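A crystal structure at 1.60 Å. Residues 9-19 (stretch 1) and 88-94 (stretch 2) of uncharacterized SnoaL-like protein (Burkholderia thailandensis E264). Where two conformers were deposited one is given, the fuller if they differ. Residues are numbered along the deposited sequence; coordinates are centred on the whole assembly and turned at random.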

# COMPACT_ATOMS: atom_id res chain seq x y z
N PHE B 9 12.94 11.00 2.76
CA PHE B 9 11.81 11.46 2.01
C PHE B 9 10.50 10.89 2.57
O PHE B 9 9.53 11.61 2.77
CB PHE B 9 12.01 11.14 0.52
CG PHE B 9 10.94 11.67 -0.32
CD1 PHE B 9 10.95 12.99 -0.70
CD2 PHE B 9 9.87 10.88 -0.65
CE1 PHE B 9 9.93 13.51 -1.44
CE2 PHE B 9 8.84 11.39 -1.37
CZ PHE B 9 8.85 12.69 -1.78
N ALA B 10 10.46 9.60 2.86
CA ALA B 10 9.20 8.98 3.24
C ALA B 10 8.63 9.58 4.53
O ALA B 10 7.43 9.82 4.67
CB ALA B 10 9.43 7.46 3.38
N GLN B 11 9.51 9.83 5.46
CA GLN B 11 9.12 10.38 6.74
C GLN B 11 8.70 11.82 6.65
O GLN B 11 7.70 12.18 7.25
CB GLN B 11 10.29 10.30 7.73
CG GLN B 11 10.64 8.88 8.05
CD GLN B 11 9.57 8.21 8.83
OE1 GLN B 11 9.12 8.74 9.86
NE2 GLN B 11 9.14 7.04 8.36
N GLN B 12 9.45 12.63 5.91
CA GLN B 12 9.15 14.04 5.79
C GLN B 12 7.85 14.21 4.99
O GLN B 12 7.02 15.09 5.29
CB GLN B 12 10.34 14.79 5.16
CG GLN B 12 10.17 16.31 5.11
CD GLN B 12 9.95 16.93 6.47
OE1 GLN B 12 10.35 16.37 7.50
NE2 GLN B 12 9.33 18.12 6.49
N PHE B 13 7.69 13.41 3.95
CA PHE B 13 6.45 13.42 3.21
C PHE B 13 5.30 13.08 4.16
O PHE B 13 4.23 13.69 4.15
CB PHE B 13 6.47 12.41 2.04
CG PHE B 13 5.13 12.22 1.40
CD1 PHE B 13 4.62 13.16 0.53
CD2 PHE B 13 4.37 11.10 1.67
CE1 PHE B 13 3.35 13.02 0.00
CE2 PHE B 13 3.08 10.94 1.09
CZ PHE B 13 2.60 11.88 0.29
N SER B 14 5.45 12.01 4.91
CA SER B 14 4.38 11.58 5.82
C SER B 14 4.01 12.68 6.84
O SER B 14 2.86 12.94 7.09
CB SER B 14 4.81 10.30 6.52
OG SER B 14 5.04 9.27 5.59
N ARG B 15 5.01 13.30 7.45
CA ARG B 15 4.76 14.33 8.43
C ARG B 15 4.07 15.55 7.80
O ARG B 15 3.18 16.13 8.41
CB ARG B 15 6.06 14.73 9.15
CG ARG B 15 5.92 15.86 10.17
CD ARG B 15 5.77 15.41 11.63
NE ARG B 15 5.99 16.55 12.50
CZ ARG B 15 7.16 16.83 13.08
NH1 ARG B 15 7.28 17.91 13.84
NH2 ARG B 15 8.20 16.02 12.92
N GLU B 16 4.46 15.93 6.59
CA GLU B 16 3.82 17.07 5.94
C GLU B 16 2.42 16.70 5.53
O GLU B 16 1.53 17.50 5.71
CB GLU B 16 4.62 17.57 4.74
CG GLU B 16 5.96 18.06 5.12
CD GLU B 16 6.81 18.52 3.93
OE1 GLU B 16 6.46 18.29 2.76
OE2 GLU B 16 7.88 19.08 4.17
N TRP B 17 2.21 15.48 4.99
CA TRP B 17 0.90 15.09 4.49
C TRP B 17 -0.08 14.98 5.65
O TRP B 17 -1.19 15.50 5.57
CB TRP B 17 0.99 13.72 3.77
CG TRP B 17 -0.23 13.32 3.10
CD1 TRP B 17 -0.62 13.61 1.81
CD2 TRP B 17 -1.18 12.41 3.61
NE1 TRP B 17 -1.83 13.02 1.55
CE2 TRP B 17 -2.16 12.21 2.60
CE3 TRP B 17 -1.33 11.75 4.83
CZ2 TRP B 17 -3.28 11.40 2.80
CZ3 TRP B 17 -2.42 10.90 4.99
CH2 TRP B 17 -3.39 10.76 4.01
N ILE B 18 0.32 14.32 6.73
CA ILE B 18 -0.53 14.22 7.93
C ILE B 18 -0.84 15.62 8.48
O ILE B 18 -1.98 15.95 8.78
CB ILE B 18 0.13 13.37 9.00
CG1 ILE B 18 0.19 11.92 8.57
CG2 ILE B 18 -0.58 13.50 10.38
CD1 ILE B 18 -1.13 11.18 8.61
N ASP B 19 0.19 16.43 8.58
CA ASP B 19 0.00 17.78 9.14
C ASP B 19 -0.89 18.60 8.25
O ASP B 19 -1.65 19.40 8.77
CB ASP B 19 1.33 18.47 9.33
CG ASP B 19 2.11 17.93 10.53
OD1 ASP B 19 1.59 17.09 11.29
OD2 ASP B 19 3.26 18.33 10.70
N SER B 88 7.18 4.22 -4.13
CA SER B 88 6.00 4.51 -3.33
C SER B 88 6.31 4.58 -1.83
O SER B 88 7.36 4.04 -1.36
CB SER B 88 4.92 3.49 -3.59
OG SER B 88 5.33 2.16 -3.38
N VAL B 89 5.43 5.28 -1.14
CA VAL B 89 5.44 5.39 0.31
C VAL B 89 4.07 4.92 0.75
O VAL B 89 3.06 5.23 0.12
CB VAL B 89 5.69 6.83 0.76
CG1 VAL B 89 5.48 7.04 2.23
CG2 VAL B 89 7.16 7.22 0.41
N ALA B 90 4.01 4.18 1.84
CA ALA B 90 2.74 3.75 2.42
C ALA B 90 2.61 4.39 3.75
O ALA B 90 3.52 4.25 4.59
CB ALA B 90 2.70 2.22 2.61
N ILE B 91 1.55 5.15 3.94
CA ILE B 91 1.28 5.79 5.22
C ILE B 91 0.16 5.03 5.89
O ILE B 91 -0.93 4.95 5.36
CB ILE B 91 0.89 7.27 5.09
CG1 ILE B 91 2.01 8.06 4.35
CG2 ILE B 91 0.63 7.91 6.51
CD1 ILE B 91 1.70 9.60 4.24
N HIS B 92 0.42 4.54 7.10
CA HIS B 92 -0.55 3.81 7.89
C HIS B 92 -0.97 4.81 8.95
O HIS B 92 -0.14 5.39 9.65
CB HIS B 92 0.13 2.56 8.44
CG HIS B 92 -0.73 1.72 9.31
ND1 HIS B 92 -2.04 1.41 9.01
CD2 HIS B 92 -0.44 1.10 10.48
CE1 HIS B 92 -2.53 0.64 9.97
NE2 HIS B 92 -1.58 0.41 10.86
N TYR B 93 -2.27 5.00 9.05
CA TYR B 93 -2.78 6.00 9.97
C TYR B 93 -4.17 5.67 10.39
O TYR B 93 -4.79 4.74 9.86
CB TYR B 93 -2.74 7.37 9.29
CG TYR B 93 -3.66 7.57 8.11
CD1 TYR B 93 -3.27 7.23 6.84
CD2 TYR B 93 -4.90 8.20 8.24
CE1 TYR B 93 -4.09 7.47 5.77
CE2 TYR B 93 -5.71 8.44 7.17
CZ TYR B 93 -5.30 8.10 5.93
OH TYR B 93 -6.13 8.36 4.85
N ARG B 94 -4.60 6.31 11.46
CA ARG B 94 -5.96 6.20 11.91
C ARG B 94 -6.75 7.38 11.42
O ARG B 94 -6.38 8.53 11.67
CB ARG B 94 -5.96 6.13 13.43
CG ARG B 94 -7.35 5.97 14.01
CD ARG B 94 -7.18 5.65 15.50
NE ARG B 94 -8.45 5.39 16.15
CZ ARG B 94 -9.22 6.31 16.70
NH1 ARG B 94 -8.87 7.59 16.71
NH2 ARG B 94 -10.36 5.94 17.27

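Helix 9-19 lies across strand 88-94, the axes 9.1 Å apart at closest approach and their N-to-C directions 47° apart. No hydrogen bond links the two stretches; side-chain packing joins them, burying 383 Å² in all. Strand alternation directs Val 89, Ile 91 and Tyr 93 toward the helix and Ala 90 and His 92 away. Backbones are closer at the start, where Ala 10 CA lies 6.0 Å from Val 89 CA, than at the end, where Ile 18 CA and Tyr 93 CA are 8.8 Å apart; small Ala 10 fits the narrow end, its CB 3.7 Å from Val 89 CG2, while Trp 17 and Tyr 93 fill the wider one. Ile 91 is the centre of the contact. Its chi1 m, chi2 t conformation extends Ile 91 CD1 into the corner where two aromatic rings reach it, 3.7 Å from Phe 13 CE2 and 3.8 Å from Trp 17 CE3, both approaches oblique. Phe 13 and Trp 17, one helical turn apart, share chi1 t, p being disfavoured on a helix because it crowds the preceding turn's backbone; chi2 of 77° and 89° is the usual low-strain range for aromatic rings. Val 89, also t, places CG1 4.2 Å from Phe 13 CD2. Ser 14 adopts m, which turns its hydroxyl back along the helix: Ser 14 OG donates to Ala 10 O at 2.6 Å, an acceptor shared with Ser 14 N at 3.0 Å. Held by this bond and another elsewhere in the structure, Ser 14 OG sits 3.5 Å from Ile 91 CG1. Tyr 93, chi1 p, offers a ring face to the edge of Trp 17; the planes meet at 65°, with Trp 17 CH2 3.8 Å from Tyr 93 CE1. The CA-to-CB bond of Ile 18 runs sideways to the strand, but its m, m rotamer brings CD1 to 4.2 Å from Tyr 93 CB.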